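Local coordinates for protein dihydropteroate synthase (Burkholderia cenocepacia, PDB 2Y5S) that probably catalyses the condensation of para-aminobenzoate with 6-hydroxymethyl-7,8-dihydropterin diphosphate to give 7,8-dihydropteroate, the precursor of folates, and is seen here with that product bound, at residues 20-25 against 59-64; 100-105 against 116-121; 208-213 against 259-264; 231-236 against 271-276. All coordinates share one frame; numbering follows the deposited sequence.

Overall arrangement
The chain runs through a TIM barrel; contacts 1 and 2 each set two neighbouring parallel strands side by side, while contacts 3 and 4 belong to the later part of the barrel. Contact 1 closes first, bringing 59-64 back beside 20-25, so that strand 62-66 lines up with strand 24-30. Contact 2 then closes a short loop through helix 107-115 and sets strand 120-123 beside 100-103; contacts 1 and 2 touch through Asp64 and Ser101. Contacts 3 and 4 cross, their segments alternating along the chain. Contact 3 packs two outer helices together, while contact 4 ties the loop after strand 229-230 to the end of strand 268-271. Contacts 2 and 4 both reach 7,8-dihydropteroate.

Contact 1 (20-25 against 59-64); sequences FERPLV and GADLLD
Val25 and Asp61 lie side by side where two neighbouring strands begin, their CA atoms 5.3 Å apart, and the carbonyl oxygen of Val25 accepts from two successive amides, Asp61 N at 2.8 Å and Leu62 N at 3.1 Å. The return bond comes from a side chain: Val25 N gives its hydrogen to Asp61 OD2 at 2.9 Å, nearly straight and on the anti lone pair of that oxygen. With CG beside its own backbone N (chi1 -56°), the carboxylate of Asp61 is placed alongside the Val25 backbone. Its outer end meets Arg22 tip to tip. The extended arginine chain delivers NH2 to Asp61 OD1 at 2.8 Å and NH1 to Asp61 OD2 at 3.1 Å, an end-on salt bridge whose two flat groups are turned 44° apart. Asp61 OD2 thus accepts from both a guanidinium and an amide, which would be expected to stabilise its negative charge. Aspartate suits this place because a short carboxylate, held close to its own backbone, can take the Val25 amide on OD2 while both oxygens meet Arg22. Leu24 supplies the apolar cover: its CD2 lies over one guanidinium face near the rim, and its CB packs against Leu62 CD1 at 3.8 Å. Ahead of Asp61, Gly59 takes the positive phi of a Schellman motif ending helix 45-58. Such a start to two adjacent parallel strands, joined through a helix, belongs to the beta-alpha-beta architecture of the TIM barrel.

Contact 2 (100-105 against 116-121); sequences LSIDTY and AGADLI. With 78H (7,8-dihydropteroate), chain P.
Ile102 and Ala118 press together in a beta-alpha-beta unit of the TIM barrel, in which helix 107-115 links the parallel strands 100-103 and 120-123. Ile102 CG1 lies only 3.4 Å from Ala118 CB, tighter than usual for two carbons, and the small methyl of alanine suits so close an approach. On the same flank, Ile121 CD1 packs on Ile102 CB, and helices 79-93 and 107-115 cover this face. Ser101 and Leu120 point to the other side of the sheet, where Ser101 OG passes Leu120 CD2; the hydroxyl, anti to its backbone N (chi1 167°), is hydrogen-bonded to Asp64 OD1 of the neighbouring strand. Between the two faces the strands are joined by Ile102 N to Leu120 O at 2.8 Å and by Leu100 O, which receives both Asp119 N and Leu120 N. Asp119 completes this edge through its carboxylate, whose OD2 presents the anti lone pair to Leu100 N at 2.9 Å. The same oxygen meets Arg15 in a salt bridge, so this buried charge has a counterion. At the far end of strand 100-103, Asp103, with CG anti to the backbone N (chi1 180°), reaches the dihydropterin, and Thr70 and Asn122 lie beside it. Both carboxylate oxygens receive weak hydrogen bonds from the ligand: 7,8-dihydropteroate N8 stands 3.4 Å from Asp103 OD1 and equally far from Asp103 OD2.

Contact 3 (208-213 against 259-264); sequences ALLAAL and LCAVER
Leu210 and Cys260 each direct their side chains anti to the backbone N, with chi1 of 179° and -178°, and these torsions bring the isobutyl group of one helix against the side chain of the other. Leu210 CG lies 3.5 Å from Cys260 SG, and Leu210 CD1 reaches on to the backbone N of Ala261, 3.9 Å away. Three residues later, past the end of helix 204-211, Leu213 is also anti to its backbone N (chi1 -163°) and brings CD2 over Ala261, 3.9 Å from Ala261 CB and 3.6 Å from Ala261 O. Alanine suits this position because its single methyl lets the leucine approach the helix backbone. Just beyond the helix ends, the chains come closer at Leu213 and Arg264, whose CA atoms are 5.9 Å apart and whose CB atoms meet at 3.9 Å. Arg264 contributes mainly the aliphatic part of its side chain, with CG resting 3.8 Å from both Leu210 O and Ala211 O. The positions of the Cys260 sulfur and the Arg264 guanidinium relative to each other are doubtful in the model. No hydrogen bond joins the segments, so apolar packing carries the contact. Val287 of the second subunit packs on both Leu210 and Cys260, placing the contact at the dimer interface. Met232 also touches Leu210, while Ala261 rests on Val269 of strand 268-271. Helices 204-211 and 251-263 thus pack together in the outer helical layer of the TIM barrel.

Contact 4 (231-236 against 271-276); sequences GMSRKS and VHDVAA. With 78H (7,8-dihydropteroate), chain P; EDO (1,2-ethanediol), chain S.
Where the loop after strand 229-230 meets the end of strand 268-271, at the ligand-binding end of the TIM barrel, Ser233 and Arg234 grip His272 and Asp273. Ser233 OG, anti to its backbone N (chi1 179°), meets His272 ND1 at 2.7 Å near the ring plane and accepts from His272 N at 3.1 Å; the backbone N holds the hydroxyl in place, and the hydroxyl, through ND1, would restrain the ring. Arg234 crosses above: its CD sits over the ring face in a CH-pi contact, the guanidinium plane only 6° from that of the ring. Arg234 NH2 reaches Asp273 OD1 at 2.8 Å in a salt bridge, and a water joins Ser233 OG to the backbone N of Asp273. Ser233 and Arg234 are the central residues of a type II turn from Met232 to Lys235, which leads directly into the pocket. Ser236 N donates to the ligand carboxylate, and the extended lysine runs along the aminobenzoate ring to place Lys235 NZ 2.7 Å from 7,8-dihydropteroate O4 and 2.8 Å from Gly231 O.

Contact 1 (20-25 against 59-64)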
loop_
_atom_site.group_PDB
_atom_site.type_symbol
_atom_site.label_atom_id
_atom_site.label_comp_id
_atom_site.label_asym_id
_atom_site.label_seq_id
_atom_site.Cartn_x
_atom_site.Cartn_y
_atom_site.Cartn_z
ATOM N N PHE B 20 7.572 0.092 -19.349
ATOM C CA PHE B 20 7.038 0.263 -18.003
ATOM C C PHE B 20 5.808 1.180 -17.951
ATOM O O PHE B 20 5.690 2.036 -17.072
ATOM C CB PHE B 20 8.168 0.718 -17.062
ATOM C CG PHE B 20 9.286 -0.297 -16.945
ATOM C CD1 PHE B 20 9.076 -1.514 -16.284
ATOM C CD2 PHE B 20 10.518 -0.064 -17.515
ATOM C CE1 PHE B 20 10.069 -2.455 -16.201
ATOM C CE2 PHE B 20 11.543 -1.018 -17.440
ATOM C CZ PHE B 20 11.320 -2.203 -16.783
ATOM N N GLU B 21 4.876 0.963 -18.883
ATOM C CA GLU B 21 3.549 1.597 -18.826
ATOM C C GLU B 21 2.879 1.302 -17.493
ATOM O O GLU B 21 2.075 2.101 -17.005
ATOM C CB GLU B 21 2.614 1.114 -19.961
ATOM C CG GLU B 21 2.970 1.619 -21.350
ATOM C CD GLU B 21 4.184 0.916 -21.970
ATOM O OE1 GLU B 21 4.570 -0.183 -21.497
ATOM O OE2 GLU B 21 4.750 1.487 -22.945
ATOM N N ARG B 22 3.163 0.118 -16.954
ATOM C CA ARG B 22 2.912 -0.183 -15.539
ATOM C C ARG B 22 4.173 -0.826 -14.965
ATOM O O ARG B 22 4.941 -1.449 -15.704
ATOM C CB ARG B 22 1.724 -1.125 -15.382
ATOM C CG ARG B 22 1.947 -2.519 -15.929
ATOM C CD ARG B 22 0.736 -3.437 -15.746
ATOM N NE ARG B 22 1.022 -4.705 -16.413
ATOM C CZ ARG B 22 1.734 -5.697 -15.879
ATOM N NH1 ARG B 22 2.245 -5.599 -14.644
ATOM N NH2 ARG B 22 1.964 -6.788 -16.599
ATOM N N PRO B 23 4.385 -0.683 -13.646
ATOM C CA PRO B 23 5.498 -1.355 -13.015
ATOM C C PRO B 23 5.313 -2.842 -13.085
ATOM O O PRO B 23 4.173 -3.333 -13.122
ATOM C CB PRO B 23 5.429 -0.881 -11.555
ATOM C CG PRO B 23 4.058 -0.404 -11.366
ATOM C CD PRO B 23 3.586 0.095 -12.683
ATOM N N LEU B 24 6.422 -3.551 -13.129
ATOM C CA LEU B 24 6.411 -5.007 -13.253
ATOM C C LEU B 24 6.741 -5.671 -11.940
ATOM O O LEU B 24 7.475 -5.131 -11.119
ATOM C CB LEU B 24 7.416 -5.461 -14.333
ATOM C CG LEU B 24 7.155 -4.966 -15.759
ATOM C CD1 LEU B 24 8.154 -5.659 -16.730
ATOM C CD2 LEU B 24 5.714 -5.134 -16.256
ATOM N N VAL B 25 6.162 -6.845 -11.735
ATOM C CA VAL B 25 6.369 -7.625 -10.529
ATOM C C VAL B 25 7.320 -8.832 -10.795
ATOM O O VAL B 25 7.063 -9.702 -11.643
ATOM C CB VAL B 25 5.022 -8.077 -9.986
ATOM C CG1 VAL B 25 5.198 -9.018 -8.802
ATOM C CG2 VAL B 25 4.170 -6.817 -9.639
ATOM N N GLY B 59 0.235 -13.498 -11.382
ATOM C CA GLY B 59 0.502 -12.266 -12.121
ATOM C C GLY B 59 1.960 -11.837 -12.152
ATOM O O GLY B 59 2.252 -10.713 -12.541
ATOM N N ALA B 60 2.888 -12.715 -11.770
ATOM C CA ALA B 60 4.314 -12.367 -11.858
ATOM C C ALA B 60 4.675 -12.050 -13.307
ATOM O O ALA B 60 4.308 -12.803 -14.226
ATOM C CB ALA B 60 5.176 -13.503 -11.343
ATOM N N ASP B 61 5.402 -10.956 -13.508
ATOM C CA ASP B 61 5.902 -10.581 -14.846
ATOM C C ASP B 61 7.339 -11.072 -15.096
ATOM O O ASP B 61 7.754 -11.208 -16.243
ATOM C CB ASP B 61 5.872 -9.066 -14.993
ATOM C CG ASP B 61 4.508 -8.494 -14.750
ATOM O OD1 ASP B 61 3.588 -8.834 -15.513
ATOM O OD2 ASP B 61 4.355 -7.698 -13.810
ATOM N N LEU B 62 8.099 -11.298 -14.027
ATOM C CA LEU B 62 9.436 -11.887 -14.115
ATOM C C LEU B 62 9.600 -12.850 -12.957
ATOM O O LEU B 62 8.906 -12.716 -11.938
ATOM C CB LEU B 62 10.552 -10.835 -14.018
ATOM C CG LEU B 62 10.583 -9.578 -14.895
ATOM C CD1 LEU B 62 9.771 -8.477 -14.201
ATOM C CD2 LEU B 62 12.038 -9.126 -15.125
ATOM N N LEU B 63 10.531 -13.803 -13.117
ATOM C CA LEU B 63 10.903 -14.711 -12.041
ATOM C C LEU B 63 12.382 -14.564 -11.735
ATOM O O LEU B 63 13.199 -14.548 -12.654
ATOM C CB LEU B 63 10.606 -16.166 -12.420
ATOM C CG LEU B 63 9.136 -16.467 -12.689
ATOM C CD1 LEU B 63 8.987 -17.878 -13.298
ATOM C CD2 LEU B 63 8.334 -16.295 -11.397
ATOM N N ASP B 64 12.720 -14.474 -10.449
ATOM C CA ASP B 64 14.111 -14.337 -10.027
ATOM C C ASP B 64 14.537 -15.656 -9.393
ATOM O O ASP B 64 13.997 -16.072 -8.363
ATOM C CB ASP B 64 14.288 -13.151 -9.061
ATOM C CG ASP B 64 15.769 -12.724 -8.879
ATOM O OD1 ASP B 64 16.556 -12.751 -9.850
ATOM O OD2 ASP B 64 16.151 -12.342 -7.754
#

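Contact 2 (100-105 against 116-121)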
loop_
_atom_site.group_PDB
_atom_site.type_symbol
_atom_site.label_atom_id
_atom_site.label_comp_id
_atom_site.label_asym_id
_atom_site.label_seq_id
_atom_site.Cartn_x
_atom_site.Cartn_y
_atom_site.Cartn_z
ATOM N N LEU B 100 13.338 -14.548 -17.167
ATOM C CA LEU B 100 14.056 -15.298 -16.158
ATOM C C LEU B 100 15.269 -14.495 -15.689
ATOM O O LEU B 100 16.227 -14.303 -16.438
ATOM C CB LEU B 100 14.501 -16.662 -16.709
ATOM C CG LEU B 100 13.388 -17.587 -17.226
ATOM C CD1 LEU B 100 13.934 -18.957 -17.648
ATOM C CD2 LEU B 100 12.271 -17.749 -16.192
ATOM N N SER B 101 15.208 -14.034 -14.442
ATOM C CA SER B 101 16.288 -13.300 -13.825
ATOM C C SER B 101 17.089 -14.269 -12.959
ATOM O O SER B 101 16.514 -15.178 -12.338
ATOM C CB SER B 101 15.741 -12.157 -12.976
ATOM O OG SER B 101 16.739 -11.621 -12.140
ATOM N N ILE B 102 18.407 -14.075 -12.922
ATOM C CA ILE B 102 19.279 -14.927 -12.134
ATOM C C ILE B 102 19.925 -14.113 -11.011
ATOM O O ILE B 102 20.651 -13.168 -11.282
ATOM C CB ILE B 102 20.403 -15.545 -12.980
ATOM C CG1 ILE B 102 19.847 -16.181 -14.257
ATOM C CG2 ILE B 102 21.162 -16.549 -12.149
ATOM C CD1 ILE B 102 18.963 -17.409 -14.004
ATOM N N ASP B 103 19.644 -14.503 -9.769
ATOM C CA ASP B 103 20.183 -13.841 -8.580
ATOM C C ASP B 103 21.533 -14.467 -8.246
ATOM O O ASP B 103 21.627 -15.463 -7.501
ATOM C CB ASP B 103 19.196 -13.972 -7.416
ATOM C CG ASP B 103 19.683 -13.305 -6.110
ATOM O OD1 ASP B 103 20.601 -12.452 -6.112
ATOM O OD2 ASP B 103 19.088 -13.626 -5.068
ATOM N N THR B 104 22.575 -13.907 -8.850
ATOM C CA THR B 104 23.928 -14.382 -8.629
ATOM C C THR B 104 24.968 -13.299 -8.844
ATOM O O THR B 104 24.797 -12.407 -9.673
ATOM C CB THR B 104 24.301 -15.544 -9.567
ATOM O OG1 THR B 104 25.550 -16.107 -9.135
ATOM C CG2 THR B 104 24.399 -15.053 -11.015
ATOM N N TYR B 105 26.050 -13.415 -8.080
ATOM C CA TYR B 105 27.238 -12.582 -8.236
ATOM C C TYR B 105 28.446 -13.380 -8.744
ATOM O O TYR B 105 29.526 -12.808 -8.923
ATOM C CB TYR B 105 27.588 -11.923 -6.901
ATOM C CG TYR B 105 27.829 -12.891 -5.763
ATOM C CD1 TYR B 105 29.087 -13.448 -5.549
ATOM C CD2 TYR B 105 26.804 -13.243 -4.901
ATOM C CE1 TYR B 105 29.312 -14.326 -4.512
ATOM C CE2 TYR B 105 27.022 -14.132 -3.858
ATOM C CZ TYR B 105 28.281 -14.664 -3.675
ATOM O OH TYR B 105 28.515 -15.539 -2.650
ATOM N N ALA B 116 22.442 -21.082 -20.860
ATOM C CA ALA B 116 21.198 -21.817 -20.724
ATOM C C ALA B 116 19.987 -20.991 -21.155
ATOM O O ALA B 116 18.892 -21.519 -21.234
ATOM C CB ALA B 116 21.028 -22.285 -19.285
ATOM N N GLY B 117 20.169 -19.685 -21.375
ATOM C CA GLY B 117 19.124 -18.837 -21.954
ATOM C C GLY B 117 18.387 -17.954 -20.965
ATOM O O GLY B 117 17.242 -17.574 -21.214
ATOM N N ALA B 118 19.042 -17.588 -19.860
ATOM C CA ALA B 118 18.471 -16.628 -18.927
ATOM C C ALA B 118 18.430 -15.243 -19.582
ATOM O O ALA B 118 19.233 -14.934 -20.469
ATOM C CB ALA B 118 19.257 -16.584 -17.616
ATOM N N ASP B 119 17.494 -14.428 -19.113
ATOM C CA ASP B 119 17.195 -13.137 -19.702
ATOM C C ASP B 119 17.813 -11.949 -18.960
ATOM O O ASP B 119 18.015 -10.894 -19.544
ATOM C CB ASP B 119 15.674 -12.964 -19.727
ATOM C CG ASP B 119 14.982 -14.030 -20.546
ATOM O OD1 ASP B 119 15.232 -14.106 -21.758
ATOM O OD2 ASP B 119 14.182 -14.802 -19.974
ATOM N N LEU B 120 18.074 -12.101 -17.665
ATOM C CA LEU B 120 18.543 -10.993 -16.841
ATOM C C LEU B 120 19.479 -11.516 -15.746
ATOM O O LEU B 120 19.198 -12.548 -15.121
ATOM C CB LEU B 120 17.343 -10.259 -16.228
ATOM C CG LEU B 120 17.531 -8.897 -15.527
ATOM C CD1 LEU B 120 16.166 -8.281 -15.285
ATOM C CD2 LEU B 120 18.306 -9.010 -14.218
ATOM N N ILE B 121 20.601 -10.820 -15.542
ATOM C CA ILE B 121 21.505 -11.110 -14.432
ATOM C C ILE B 121 21.349 -10.033 -13.368
ATOM O O ILE B 121 21.519 -8.832 -13.621
ATOM C CB ILE B 121 22.979 -11.244 -14.870
ATOM C CG1 ILE B 121 23.145 -12.299 -15.978
ATOM C CG2 ILE B 121 23.859 -11.586 -13.664
ATOM C CD1 ILE B 121 22.774 -13.759 -15.563
HETATM O O4 78H P . 17.041 -6.124 -2.856
HETATM C C4 78H P . 17.514 -6.898 -3.690
HETATM C C5 78H P . 17.886 -8.217 -3.356
HETATM N N3 78H P . 17.712 -6.457 -5.008
HETATM C C9 78H P . 18.441 -9.024 -4.377
HETATM N N5 78H P . 17.672 -8.713 -2.111
HETATM C C2 78H P . 18.302 -7.320 -5.982
HETATM N N8 78H P . 18.821 -10.333 -4.113
HETATM N N1 78H P . 18.629 -8.574 -5.634
HETATM C C6 78H P . 18.065 -9.961 -1.788
HETATM N N2 78H P . 18.531 -6.887 -7.232
HETATM C C7 78H P . 18.861 -10.857 -2.743
HETATM C C10 78H P . 17.760 -10.528 -0.431
HETATM N N11 78H P . 18.779 -10.108 0.538
HETATM C C15 78H P . 18.386 -9.592 1.695
HETATM C C16 78H P . 18.922 -8.395 2.159
HETATM C C17 78H P . 17.404 -10.265 2.423
HETATM C C18 78H P . 18.489 -7.874 3.365
HETATM C C19 78H P . 16.970 -9.741 3.634
HETATM C C20 78H P . 17.517 -8.549 4.105
HETATM C C21 78H P . 17.016 -7.953 5.425
HETATM O O22 78H P . 17.318 -6.776 5.636
HETATM O O23 78H P . 16.235 -8.614 6.143
#

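Contact 3 (208-213 against 259-264)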
loop_
_atom_site.group_PDB
_atom_site.type_symbol
_atom_site.label_atom_id
_atom_site.label_comp_id
_atom_site.label_asym_id
_atom_site.label_seq_id
_atom_site.Cartn_x
_atom_site.Cartn_y
_atom_site.Cartn_z
ATOM N N ALA B 208 15.512 6.570 3.936
ATOM C CA ALA B 208 16.000 7.723 3.151
ATOM C C ALA B 208 15.987 7.345 1.665
ATOM O O ALA B 208 15.524 8.098 0.807
ATOM C CB ALA B 208 17.412 8.119 3.587
ATOM N N LEU B 209 16.498 6.158 1.370
ATOM C CA LEU B 209 16.562 5.684 0.000
ATOM C C LEU B 209 15.183 5.458 -0.575
ATOM O O LEU B 209 14.985 5.704 -1.754
ATOM C CB LEU B 209 17.391 4.399 -0.096
ATOM C CG LEU B 209 18.877 4.580 0.214
ATOM C CD1 LEU B 209 19.520 3.214 0.465
ATOM C CD2 LEU B 209 19.595 5.313 -0.904
ATOM N N LEU B 210 14.235 4.968 0.227
ATOM C CA LEU B 210 12.877 4.746 -0.273
ATOM C C LEU B 210 12.147 6.069 -0.515
ATOM O O LEU B 210 11.522 6.226 -1.570
ATOM C CB LEU B 210 12.078 3.856 0.662
ATOM C CG LEU B 210 10.615 3.537 0.288
ATOM C CD1 LEU B 210 10.458 3.176 -1.201
ATOM C CD2 LEU B 210 10.104 2.415 1.168
ATOM N N ALA B 211 12.233 7.009 0.437
ATOM C CA ALA B 211 11.613 8.351 0.287
ATOM C C ALA B 211 12.153 9.133 -0.918
ATOM O O ALA B 211 11.406 9.867 -1.574
ATOM C CB ALA B 211 11.809 9.186 1.563
ATOM N N ALA B 212 13.450 8.974 -1.184
ATOM C CA ALA B 212 14.127 9.648 -2.284
ATOM C C ALA B 212 14.465 8.733 -3.452
ATOM O O ALA B 212 15.393 9.016 -4.203
ATOM C CB ALA B 212 15.400 10.307 -1.759
ATOM N N LEU B 213 13.712 7.649 -3.628
ATOM C CA LEU B 213 14.032 6.633 -4.638
ATOM C C LEU B 213 14.407 7.161 -6.042
ATOM O O LEU B 213 15.413 6.716 -6.618
ATOM C CB LEU B 213 12.913 5.580 -4.738
ATOM C CG LEU B 213 13.240 4.250 -5.431
ATOM C CD1 LEU B 213 14.273 3.453 -4.653
ATOM C CD2 LEU B 213 12.013 3.383 -5.638
ATOM N N LEU B 259 4.330 -0.567 -2.978
ATOM C CA LEU B 259 3.524 0.582 -3.436
ATOM C C LEU B 259 4.236 1.907 -3.357
ATOM O O LEU B 259 4.157 2.733 -4.280
ATOM C CB LEU B 259 2.226 0.687 -2.630
ATOM C CG LEU B 259 1.142 -0.327 -2.986
ATOM C CD1 LEU B 259 0.092 -0.426 -1.864
ATOM C CD2 LEU B 259 0.493 0.033 -4.359
ATOM N N CYS B 260 4.897 2.150 -2.228
ATOM C CA CYS B 260 5.724 3.332 -2.071
ATOM C C CYS B 260 6.791 3.424 -3.161
ATOM O O CYS B 260 7.025 4.489 -3.735
ATOM C CB CYS B 260 6.383 3.327 -0.694
ATOM S SG CYS B 260 7.365 4.763 -0.426
ATOM N N ALA B 261 7.441 2.308 -3.452
ATOM C CA ALA B 261 8.483 2.288 -4.471
ATOM C C ALA B 261 7.902 2.640 -5.835
ATOM O O ALA B 261 8.486 3.443 -6.564
ATOM C CB ALA B 261 9.185 0.934 -4.521
ATOM N N VAL B 262 6.748 2.068 -6.188
ATOM C CA VAL B 262 6.157 2.390 -7.502
ATOM C C VAL B 262 5.634 3.816 -7.520
ATOM O O VAL B 262 5.719 4.478 -8.538
ATOM C CB VAL B 262 5.075 1.361 -7.983
ATOM C CG1 VAL B 262 5.693 -0.042 -8.058
ATOM C CG2 VAL B 262 3.831 1.369 -7.110
ATOM N N GLU B 263 5.132 4.310 -6.390
ATOM C CA GLU B 263 4.724 5.712 -6.304
ATOM C C GLU B 263 5.936 6.620 -6.568
ATOM O O GLU B 263 5.813 7.696 -7.178
ATOM C CB GLU B 263 4.106 6.008 -4.935
ATOM C CG GLU B 263 3.525 7.432 -4.764
ATOM C CD GLU B 263 2.289 7.674 -5.617
ATOM O OE1 GLU B 263 1.788 6.717 -6.245
ATOM O OE2 GLU B 263 1.806 8.824 -5.658
ATOM N N ARG B 264 7.103 6.170 -6.116
ATOM C CA ARG B 264 8.350 6.901 -6.305
ATOM C C ARG B 264 9.128 6.493 -7.573
ATOM O O ARG B 264 10.339 6.682 -7.631
ATOM C CB ARG B 264 9.233 6.744 -5.055
ATOM C CG ARG B 264 9.251 7.958 -4.128
ATOM C CD ARG B 264 7.908 8.251 -3.489
ATOM N NE ARG B 264 7.590 7.272 -2.452
ATOM C CZ ARG B 264 6.527 7.325 -1.655
ATOM N NH1 ARG B 264 5.642 8.309 -1.729
ATOM N NH2 ARG B 264 6.344 6.373 -0.775
#

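Contact 4 (231-236 against 271-276)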
loop_
_atom_site.group_PDB
_atom_site.type_symbol
_atom_site.label_atom_id
_atom_site.label_comp_id
_atom_site.label_asym_id
_atom_site.label_seq_id
_atom_site.Cartn_x
_atom_site.Cartn_y
_atom_site.Cartn_z
ATOM N N GLY B 231 13.855 -4.000 -4.115
ATOM C CA GLY B 231 13.539 -5.214 -3.383
ATOM C C GLY B 231 13.531 -4.963 -1.885
ATOM O O GLY B 231 14.589 -4.828 -1.273
ATOM N N MET B 232 12.337 -4.919 -1.289
ATOM C CA MET B 232 12.203 -4.739 0.161
ATOM C C MET B 232 11.440 -5.844 0.861
ATOM O O MET B 232 11.273 -5.803 2.079
ATOM C CB MET B 232 11.515 -3.410 0.405
ATOM C CG MET B 232 12.397 -2.266 -0.023
ATOM S SD MET B 232 11.534 -0.727 0.043
ATOM C CE MET B 232 10.649 -0.875 -1.472
ATOM N N SER B 233 11.009 -6.843 0.083
ATOM C CA SER B 233 10.054 -7.850 0.535
ATOM C C SER B 233 10.537 -8.626 1.765
ATOM O O SER B 233 11.592 -9.248 1.735
ATOM C CB SER B 233 9.735 -8.802 -0.614
ATOM O OG SER B 233 8.823 -9.822 -0.219
ATOM N N ARG B 234 9.736 -8.577 2.830
ATOM C CA ARG B 234 10.001 -9.269 4.090
ATOM C C ARG B 234 11.271 -8.845 4.829
ATOM O O ARG B 234 11.693 -9.520 5.754
ATOM C CB ARG B 234 9.962 -10.797 3.890
ATOM C CG ARG B 234 8.651 -11.252 3.276
ATOM C CD ARG B 234 8.568 -12.756 3.194
ATOM N NE ARG B 234 7.216 -13.204 2.856
ATOM C CZ ARG B 234 6.921 -14.457 2.520
ATOM N NH1 ARG B 234 7.882 -15.385 2.452
ATOM N NH2 ARG B 234 5.667 -14.786 2.225
ATOM N N LYS B 235 11.838 -7.698 4.473
ATOM C CA LYS B 235 13.158 -7.340 4.969
ATOM C C LYS B 235 13.106 -6.686 6.350
ATOM O O LYS B 235 12.050 -6.256 6.812
ATOM C CB LYS B 235 13.880 -6.456 3.966
ATOM C CG LYS B 235 14.358 -7.208 2.707
ATOM C CD LYS B 235 15.351 -6.378 1.903
ATOM C CE LYS B 235 15.892 -7.158 0.703
ATOM N NZ LYS B 235 16.705 -6.282 -0.178
ATOM N N SER B 236 14.265 -6.632 6.993
ATOM C CA SER B 236 14.418 -6.086 8.333
ATOM C C SER B 236 13.946 -4.663 8.471
ATOM O O SER B 236 13.424 -4.306 9.527
ATOM C CB SER B 236 15.876 -6.163 8.768
ATOM O OG SER B 236 16.191 -7.511 8.999
ATOM N N VAL B 271 9.456 -9.339 -5.167
ATOM C CA VAL B 271 8.611 -9.700 -4.036
ATOM C C VAL B 271 8.437 -11.199 -3.854
ATOM O O VAL B 271 8.577 -11.992 -4.803
ATOM C CB VAL B 271 7.221 -9.052 -4.188
ATOM C CG1 VAL B 271 7.358 -7.532 -4.408
ATOM C CG2 VAL B 271 6.437 -9.701 -5.365
ATOM N N HIS B 272 8.125 -11.573 -2.619
ATOM C CA HIS B 272 7.740 -12.940 -2.292
ATOM C C HIS B 272 6.258 -13.136 -2.534
ATOM O O HIS B 272 5.839 -14.172 -3.032
ATOM C CB HIS B 272 8.021 -13.227 -0.821
ATOM C CG HIS B 272 9.475 -13.239 -0.478
ATOM N ND1 HIS B 272 10.122 -12.142 0.044
ATOM C CD2 HIS B 272 10.404 -14.222 -0.574
ATOM C CE1 HIS B 272 11.395 -12.447 0.248
ATOM N NE2 HIS B 272 11.588 -13.704 -0.115
ATOM N N ASP B 273 5.471 -12.124 -2.173
ATOM C CA ASP B 273 4.011 -12.256 -2.131
ATOM C C ASP B 273 3.391 -11.680 -3.392
ATOM O O ASP B 273 3.000 -10.520 -3.430
ATOM C CB ASP B 273 3.479 -11.594 -0.863
ATOM C CG ASP B 273 4.150 -12.121 0.360
ATOM O OD1 ASP B 273 3.781 -13.243 0.760
ATOM O OD2 ASP B 273 5.090 -11.459 0.882
ATOM N N VAL B 274 3.320 -12.504 -4.430
ATOM C CA VAL B 274 3.024 -12.007 -5.762
ATOM C C VAL B 274 1.560 -11.573 -5.908
ATOM O O VAL B 274 1.302 -10.460 -6.353
ATOM C CB VAL B 274 3.366 -13.048 -6.837
ATOM C CG1 VAL B 274 2.898 -12.558 -8.225
ATOM C CG2 VAL B 274 4.864 -13.325 -6.809
ATOM N N ALA B 275 0.618 -12.440 -5.529
ATOM C CA ALA B 275 -0.811 -12.111 -5.644
ATOM C C ALA B 275 -1.144 -10.812 -4.919
ATOM O O ALA B 275 -1.911 -9.971 -5.437
ATOM C CB ALA B 275 -1.706 -13.257 -5.094
ATOM N N ALA B 276 -0.632 -10.682 -3.696
ATOM C CA ALA B 276 -0.915 -9.515 -2.882
ATOM C C ALA B 276 -0.336 -8.254 -3.500
ATOM O O ALA B 276 -0.974 -7.202 -3.488
ATOM C CB ALA B 276 -0.388 -9.710 -1.429
HETATM O O4 78H P . 17.041 -6.124 -2.856
HETATM C C4 78H P . 17.514 -6.898 -3.690
HETATM C C5 78H P . 17.886 -8.217 -3.356
HETATM N N3 78H P . 17.712 -6.457 -5.008
HETATM C C9 78H P . 18.441 -9.024 -4.377
HETATM N N5 78H P . 17.672 -8.713 -2.111
HETATM C C2 78H P . 18.302 -7.320 -5.982
HETATM N N8 78H P . 18.821 -10.333 -4.113
HETATM N N1 78H P . 18.629 -8.574 -5.634
HETATM C C6 78H P . 18.065 -9.961 -1.788
HETATM N N2 78H P . 18.531 -6.887 -7.232
HETATM C C7 78H P . 18.861 -10.857 -2.743
HETATM C C10 78H P . 17.760 -10.528 -0.431
HETATM N N11 78H P . 18.779 -10.108 0.538
HETATM C C15 78H P . 18.386 -9.592 1.695
HETATM C C16 78H P . 18.922 -8.395 2.159
HETATM C C17 78H P . 17.404 -10.265 2.423
HETATM C C18 78H P . 18.489 -7.874 3.365
HETATM C C19 78H P . 16.970 -9.741 3.634
HETATM C C20 78H P . 17.517 -8.549 4.105
HETATM C C21 78H P . 17.016 -7.953 5.425
HETATM O O22 78H P . 17.318 -6.776 5.636
HETATM O O23 78H P . 16.235 -8.614 6.143
HETATM C C1 EDO S . 13.520 -12.574 4.334
HETATM O O1 EDO S . 13.985 -11.827 5.459
HETATM C C2 EDO S . 13.935 -11.864 3.054
HETATM O O2 EDO S . 14.352 -12.828 2.084
HETATM O O HOH W 1 6.077 -9.760 -0.532
#